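Local atomic coordinates of cyclodipeptide synthase, BtCDPS (Bacillus thermoamylovorans, PDB entry 6ZTU), a protein that probably acts as an aminoacyltransferase of the cyclodipeptide synthase family, joining two aminoacyl groups into a cyclic dipeptide. Residues F40-N43 and Y44-L48; I90-H93 and F94-E98. All blocks are in the same frame, centred on the assembly; numbering follows the deposited sequence.

Interaction 1: residues F40-N43 and Y44-L48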
ATOM      1  N   PHE A  40       6.148  -7.619   7.947  1.00 32.71           N
ATOM      2  CA  PHE A  40       6.696  -8.019   6.649  1.00 30.40           C
ATOM      3  C   PHE A  40       8.101  -8.592   6.818  1.00 34.75           C
ATOM      4  O   PHE A  40       9.104  -8.062   6.341  1.00 35.83           O
ATOM      5  CB  PHE A  40       6.658  -6.849   5.680  1.00 31.65           C
ATOM      6  CG  PHE A  40       5.267  -6.438   5.325  1.00 30.13           C
ATOM      7  CD1 PHE A  40       4.572  -7.102   4.328  1.00 26.98           C
ATOM      8  CD2 PHE A  40       4.637  -5.420   6.017  1.00 29.80           C
ATOM      9  CE1 PHE A  40       3.270  -6.737   4.008  1.00 26.92           C
ATOM     10  CE2 PHE A  40       3.338  -5.049   5.711  1.00 30.55           C
ATOM     11  CZ  PHE A  40       2.654  -5.712   4.700  1.00 28.29           C
ATOM     12  N   SER A  41       8.139  -9.720   7.516  1.00 36.49           N
ATOM     13  CA  SER A  41       9.320 -10.558   7.603  1.00 39.69           C
ATOM     14  C   SER A  41       9.561 -11.267   6.273  1.00 39.21           C
ATOM     15  O   SER A  41       8.709 -11.289   5.381  1.00 37.06           O
ATOM     16  CB  SER A  41       9.140 -11.600   8.702  1.00 39.12           C
ATOM     17  OG  SER A  41       8.082 -12.487   8.356  1.00 36.75           O
ATOM     18  N   GLN A  42      10.739 -11.881   6.157  1.00 41.32           N
ATOM     19  CA  GLN A  42      11.010 -12.722   4.998  1.00 34.74           C
ATOM     20  C   GLN A  42       9.936 -13.794   4.843  1.00 35.97           C
ATOM     21  O   GLN A  42       9.396 -13.999   3.749  1.00 38.28           O
ATOM     22  CB  GLN A  42      12.397 -13.354   5.134  1.00 41.44           C
ATOM     23  CG  GLN A  42      12.761 -14.290   4.009  1.00 42.95           C
ATOM     24  CD  GLN A  42      14.146 -14.879   4.182  1.00 46.61           C
ATOM     25  OE1 GLN A  42      14.615 -15.063   5.303  1.00 44.56           O
ATOM     26  NE2 GLN A  42      14.812 -15.168   3.073  1.00 47.89           N
ATOM     27  N   ASN A  43       9.594 -14.476   5.938  1.00 40.81           N
ATOM     28  CA  ASN A  43       8.617 -15.560   5.860  1.00 38.00           C
ATOM     29  C   ASN A  43       7.253 -15.068   5.387  1.00 35.72           C
ATOM     30  O   ASN A  43       6.606 -15.724   4.560  1.00 35.30           O
ATOM     31  CB  ASN A  43       8.481 -16.250   7.214  1.00 43.98           C
ATOM     32  CG  ASN A  43       7.705 -17.546   7.124  1.00 46.35           C
ATOM     33  OD1 ASN A  43       7.973 -18.384   6.263  1.00 57.11           O
ATOM     34  ND2 ASN A  43       6.719 -17.710   8.002  1.00 56.16           N
ATOM     35  N   TYR A  44       6.785 -13.937   5.921  1.00 36.67           N
ATOM     36  CA  TYR A  44       5.467 -13.432   5.541  1.00 34.52           C
ATOM     37  C   TYR A  44       5.445 -12.986   4.085  1.00 32.96           C
ATOM     38  O   TYR A  44       4.476 -13.247   3.360  1.00 32.66           O
ATOM     39  CB  TYR A  44       5.059 -12.280   6.453  1.00 31.96           C
ATOM     40  CG  TYR A  44       3.666 -11.742   6.186  1.00 31.81           C
ATOM     41  CD1 TYR A  44       2.541 -12.503   6.474  1.00 32.02           C
ATOM     42  CD2 TYR A  44       3.479 -10.477   5.640  1.00 27.66           C
ATOM     43  CE1 TYR A  44       1.265 -12.020   6.235  1.00 31.70           C
ATOM     44  CE2 TYR A  44       2.195  -9.977   5.404  1.00 25.92           C
ATOM     45  CZ  TYR A  44       1.095 -10.758   5.702  1.00 29.91           C
ATOM     46  OH  TYR A  44      -0.183 -10.288   5.462  1.00 28.57           O
ATOM     47  N   ILE A  45       6.502 -12.305   3.639  1.00 34.52           N
ATOM     48  CA  ILE A  45       6.568 -11.896   2.237  1.00 31.22           C
ATOM     49  C   ILE A  45       6.521 -13.124   1.328  1.00 34.33           C
ATOM     50  O   ILE A  45       5.817 -13.140   0.310  1.00 30.75           O
ATOM     51  CB  ILE A  45       7.819 -11.024   2.004  1.00 33.08           C
ATOM     52  CG1 ILE A  45       7.584  -9.617   2.573  1.00 32.43           C
ATOM     53  CG2 ILE A  45       8.174 -10.961   0.524  1.00 33.59           C
ATOM     54  CD1 ILE A  45       8.841  -8.751   2.669  1.00 34.78           C
ATOM     55  N   HIS A  46       7.223 -14.196   1.712  1.00 36.81           N
ATOM     56  CA  HIS A  46       7.134 -15.434   0.943  1.00 35.05           C
ATOM     57  C   HIS A  46       5.715 -15.991   0.945  1.00 34.64           C
ATOM     58  O   HIS A  46       5.218 -16.451  -0.090  1.00 34.49           O
ATOM     59  CB  HIS A  46       8.126 -16.463   1.486  1.00 35.72           C
ATOM     60  CG  HIS A  46       9.494 -16.345   0.885  1.00 38.33           C
ATOM     61  ND1 HIS A  46       9.933 -17.164  -0.137  1.00 41.66           N
ATOM     62  CD2 HIS A  46      10.511 -15.489   1.145  1.00 40.62           C
ATOM     63  CE1 HIS A  46      11.166 -16.823  -0.472  1.00 39.48           C
ATOM     64  NE2 HIS A  46      11.539 -15.808   0.289  1.00 43.39           N
ATOM     65  N   GLN A  47       5.037 -15.949   2.094  1.00 33.41           N
ATOM     66  CA  GLN A  47       3.667 -16.440   2.147  1.00 33.70           C
ATOM     67  C   GLN A  47       2.768 -15.641   1.214  1.00 31.71           C
ATOM     68  O   GLN A  47       1.960 -16.213   0.478  1.00 30.97           O
ATOM     69  CB  GLN A  47       3.145 -16.373   3.578  1.00 35.72           C
ATOM     70  CG  GLN A  47       3.754 -17.397   4.512  1.00 38.34           C
ATOM     71  CD  GLN A  47       2.904 -17.575   5.751  1.00 43.97           C
ATOM     72  OE1 GLN A  47       2.533 -16.599   6.396  1.00 47.47           O
ATOM     73  NE2 GLN A  47       2.579 -18.819   6.082  1.00 49.55           N
ATOM     74  N   LEU A  48       2.903 -14.309   1.229  1.00 32.36           N
ATOM     75  CA  LEU A  48       2.088 -13.468   0.351  1.00 28.89           C
ATOM     76  C   LEU A  48       2.285 -13.850  -1.108  1.00 28.74           C
ATOM     77  O   LEU A  48       1.318 -13.999  -1.864  1.00 28.50           O
ATOM     78  CB  LEU A  48       2.436 -11.992   0.547  1.00 29.81           C
ATOM     79  CG  LEU A  48       2.080 -11.294   1.857  1.00 29.10           C
ATOM     80  CD1 LEU A  48       2.670  -9.895   1.840  1.00 27.22           C
ATOM     81  CD2 LEU A  48       0.565 -11.241   2.018  1.00 30.16           C
TER
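Phe-40 and Tyr-44 meet as an offset edge-to-face pair at the start of helix 42-55, in a beta-alpha-beta unit with strands 28-32 and 58-63. The Tyr-44 edge turns toward the Phe-40 face, ring centroids 5.5 Å apart and planes at 68°; CE2 of Tyr-44 comes within 3.7 Å of CE1 of Phe-40. CG anti to the backbone N (chi1 -177°) puts the tyrosine ring beside that of Phe-40, which precedes the helix. Leu-48, one turn on, sets CD1 at the edge of the Phe-40 ring, 3.9 Å from CE1, while its CG lies over one face of the Tyr-44 ring, offset toward the rim. Ser-41 is the N-cap: its OG accepts from Tyr-44 N at 3.1 Å, nearly straight at 164°, and its carbonyl O takes the N-H of Ile-45. Gln-42 and His-46 run side by side, CG of the glutamine 3.8 Å from CD2 of the imidazole; Gln-42 NE2 and His-46 NE2 both bond OE1 of Glu-99, and His-46 ND1 pairs with Lys-103. The chemistry thus divides: apolar and aromatic packing covers the Phe-40 ring, whereas the serine hydroxyl caps the first turn by accepting the N-H of Tyr-44.

Interaction 2: residues I90-H93 and F94-E98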
ATOM      1  N   ILE A  90      13.995  -0.763   1.861  1.00 33.51           N
ATOM      2  CA  ILE A  90      13.512  -1.100   0.524  1.00 30.57           C
ATOM      3  C   ILE A  90      14.357  -2.208  -0.100  1.00 37.70           C
ATOM      4  O   ILE A  90      13.833  -3.097  -0.784  1.00 34.76           O
ATOM      5  CB  ILE A  90      13.479   0.164  -0.358  1.00 34.94           C
ATOM      6  CG1 ILE A  90      12.587   1.244   0.270  1.00 36.01           C
ATOM      7  CG2 ILE A  90      13.004  -0.158  -1.764  1.00 35.52           C
ATOM      8  CD1 ILE A  90      11.265   0.734   0.808  1.00 36.81           C
ATOM      9  N   ARG A  91      15.672  -2.185   0.124  1.00 36.99           N
ATOM     10  CA  ARG A  91      16.511  -3.253  -0.413  1.00 36.28           C
ATOM     11  C   ARG A  91      16.174  -4.592   0.232  1.00 34.30           C
ATOM     12  O   ARG A  91      16.169  -5.628  -0.443  1.00 34.06           O
ATOM     13  CB  ARG A  91      17.988  -2.910  -0.220  1.00 44.15           C
ATOM     14  CG  ARG A  91      18.466  -1.758  -1.086  1.00 47.85           C
ATOM     15  CD  ARG A  91      19.956  -1.504  -0.891  1.00 55.57           C
ATOM     16  NE  ARG A  91      20.753  -2.615  -1.403  1.00 66.72           N
ATOM     17  CZ  ARG A  91      21.125  -2.744  -2.674  1.00 66.85           C
ATOM     18  NH1 ARG A  91      20.770  -1.829  -3.569  1.00 65.07           N
ATOM     19  NH2 ARG A  91      21.851  -3.791  -3.051  1.00 68.17           N
ATOM     20  N   ARG A  92      15.858  -4.587   1.531  1.00 37.65           N
ATOM     21  CA  ARG A  92      15.427  -5.816   2.194  1.00 37.08           C
ATOM     22  C   ARG A  92      14.126  -6.337   1.587  1.00 37.90           C
ATOM     23  O   ARG A  92      14.005  -7.526   1.269  1.00 35.94           O
ATOM     24  CB  ARG A  92      15.264  -5.578   3.699  1.00 42.23           C
ATOM     25  CG  ARG A  92      14.938  -6.837   4.494  1.00 45.37           C
ATOM     26  CD  ARG A  92      14.808  -6.574   6.000  1.00 48.02           C
ATOM     27  NE  ARG A  92      13.708  -5.667   6.327  1.00 50.69           N
ATOM     28  CZ  ARG A  92      12.458  -6.048   6.608  1.00 57.54           C
ATOM     29  NH1 ARG A  92      12.121  -7.336   6.614  1.00 47.61           N
ATOM     30  NH2 ARG A  92      11.534  -5.133   6.887  1.00 54.91           N
ATOM     31  N   HIS A  93      13.140  -5.456   1.415  1.00 37.27           N
ATOM     32  CA  HIS A  93      11.872  -5.880   0.829  1.00 34.45           C
ATOM     33  C   HIS A  93      12.071  -6.415  -0.584  1.00 31.74           C
ATOM     34  O   HIS A  93      11.468  -7.426  -0.966  1.00 29.85           O
ATOM     35  CB  HIS A  93      10.882  -4.713   0.814  1.00 31.06           C
ATOM     36  CG  HIS A  93      10.309  -4.384   2.159  1.00 33.96           C
ATOM     37  ND1 HIS A  93       9.637  -3.206   2.411  1.00 31.16           N
ATOM     38  CD2 HIS A  93      10.320  -5.069   3.328  1.00 33.78           C
ATOM     39  CE1 HIS A  93       9.251  -3.185   3.676  1.00 34.86           C
ATOM     40  NE2 HIS A  93       9.656  -4.301   4.255  1.00 36.78           N
ATOM     41  N   PHE A  94      12.906  -5.741  -1.377  1.00 33.44           N
ATOM     42  CA  PHE A  94      13.153  -6.201  -2.740  1.00 31.20           C
ATOM     43  C   PHE A  94      13.801  -7.581  -2.744  1.00 32.12           C
ATOM     44  O   PHE A  94      13.382  -8.466  -3.496  1.00 33.09           O
ATOM     45  CB  PHE A  94      14.023  -5.192  -3.490  1.00 34.04           C
ATOM     46  CG  PHE A  94      14.131  -5.468  -4.967  1.00 39.06           C
ATOM     47  CD1 PHE A  94      14.998  -6.439  -5.446  1.00 38.23           C
ATOM     48  CD2 PHE A  94      13.357  -4.763  -5.877  1.00 39.30           C
ATOM     49  CE1 PHE A  94      15.090  -6.702  -6.812  1.00 43.78           C
ATOM     50  CE2 PHE A  94      13.442  -5.020  -7.241  1.00 38.63           C
ATOM     51  CZ  PHE A  94      14.309  -5.989  -7.708  1.00 39.33           C
ATOM     52  N   ARG A  95      14.820  -7.780  -1.907  1.00 37.00           N
ATOM     53  CA  ARG A  95      15.505  -9.072  -1.865  1.00 41.50           C
ATOM     54  C   ARG A  95      14.529 -10.207  -1.582  1.00 37.22           C
ATOM     55  O   ARG A  95      14.455 -11.184  -2.339  1.00 38.20           O
ATOM     56  CB  ARG A  95      16.611  -9.052  -0.806  1.00 41.84           C
ATOM     57  CG  ARG A  95      17.387 -10.371  -0.692  1.00 49.95           C
ATOM     58  CD  ARG A  95      18.347 -10.361   0.497  1.00 54.19           C
ATOM     59  NE  ARG A  95      18.741  -8.999   0.856  1.00 55.65           N
ATOM     60  CZ  ARG A  95      18.619  -8.477   2.075  1.00 56.29           C
ATOM     61  NH1 ARG A  95      18.124  -9.209   3.068  1.00 52.29           N
ATOM     62  NH2 ARG A  95      18.994  -7.221   2.301  1.00 52.87           N
ATOM     63  N   PHE A  96      13.764 -10.091  -0.492  1.00 35.88           N
ATOM     64  CA  PHE A  96      12.844 -11.162  -0.119  1.00 32.84           C
ATOM     65  C   PHE A  96      11.763 -11.353  -1.170  1.00 34.97           C
ATOM     66  O   PHE A  96      11.350 -12.484  -1.444  1.00 32.97           O
ATOM     67  CB  PHE A  96      12.204 -10.868   1.239  1.00 34.82           C
ATOM     68  CG  PHE A  96      13.179 -10.836   2.379  1.00 44.29           C
ATOM     69  CD1 PHE A  96      14.367 -11.552   2.316  1.00 43.45           C
ATOM     70  CD2 PHE A  96      12.906 -10.098   3.521  1.00 44.33           C
ATOM     71  CE1 PHE A  96      15.267 -11.520   3.367  1.00 46.32           C
ATOM     72  CE2 PHE A  96      13.800 -10.073   4.580  1.00 47.20           C
ATOM     73  CZ  PHE A  96      14.985 -10.780   4.496  1.00 45.97           C
ATOM     74  N   SER A  97      11.262 -10.257  -1.741  1.00 31.94           N
ATOM     75  CA  SER A  97      10.250 -10.386  -2.782  1.00 31.29           C
ATOM     76  C   SER A  97      10.822 -11.058  -4.024  1.00 33.83           C
ATOM     77  O   SER A  97      10.178 -11.929  -4.615  1.00 30.50           O
ATOM     78  CB  SER A  97       9.676  -9.011  -3.128  1.00 32.26           C
ATOM     79  OG  SER A  97       9.079  -8.427  -1.980  1.00 29.81           O
ATOM     80  N   GLU A  98      12.022 -10.652  -4.442  1.00 34.10           N
ATOM     81  CA  GLU A  98      12.638 -11.267  -5.615  1.00 34.15           C
ATOM     82  C   GLU A  98      12.825 -12.767  -5.411  1.00 37.59           C
ATOM     83  O   GLU A  98      12.511 -13.560  -6.305  1.00 35.46           O
ATOM     84  CB  GLU A  98      13.970 -10.582  -5.914  1.00 35.62           C
ATOM     85  CG  GLU A  98      14.587 -10.972  -7.242  1.00 38.71           C
ATOM     86  CD  GLU A  98      15.470 -12.198  -7.135  1.00 50.94           C
ATOM     87  OE1 GLU A  98      15.973 -12.478  -6.022  1.00 51.03           O
ATOM     88  OE2 GLU A  98      15.654 -12.885  -8.165  1.00 55.46           O
TER
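Regular i to i+4 backbone bonds join residues 90-93 to 94-98, the straightest running from Phe-96 N to Arg-92 O at 3.1 Å with an N-H...O angle of 178°. These residues form consecutive turns within the long alpha-helix 79-103, which packs beside helix 42-55 and against strands 58-63 and 110-112 of the mixed sheet. The main side-chain meeting is Arg-92 with Phe-96. Arg-92 CG stands opposite its own N across the CA-CB bond (chi1 -175°), which lays the aliphatic chain past the ring, CG lying 3.4 Å from CE2 of Phe-96. The chain then bends at chi3, bringing NH1 to the edge of that ring, in its plane, 3.8 Å from CE2; guanidinium and ring planes stand 71° apart. One face of the same guanidinium has CD2 of His-93 over it, toward the rim; NH1 also bonds Phe-40 O, and Glu-89 forms a salt bridge with NH2. Replacing Phe-96 by an alanine would probably leave the CG and CD methylenes of Arg-92 without the ring they pack on, its guanidinium then relying on its polar partners, and open a gap beside Gln-42 of helix 42-55. Arg-95 folds back over the preceding turn, Arg-92 CA lying over one face of its guanidinium, 3.8 Å from NH2. On the buried side, the carbonyl O of His-93 accepts twice from Ser-97, from N at 2.9 Å and from OG at 2.8 Å, the two donors approaching from opposite faces of the carbonyl plane.

Interaction 1 caps the start of helix 42-55 and interaction 2 lies within the neighbouring helix 79-103, their centres 10 Å apart. A direct polar link between the two contacts is Arg-92 NH1 to Phe-40 O, 3.1 Å and probably a hydrogen bond, by which the arginine of interaction 2 holds the residue just before the N-cap of interaction 1. Packing adds to it: CA of Gln-42 sits 3.6 Å from CD2 of Phe-96, and CG2 of Ile-45 lies 3.7 Å from OG of Ser-97. Both contacts flank the pocket that holds (2S)-hexane-1,2-diol: the side chain of Phe-40 is about 6 Å from the ligand and that of Ile-90 about 7 Å. Phe-40 touches the pocket residue Ile-33, as does His-93, while Ile-90 packs on Leu-63 and Ala-64.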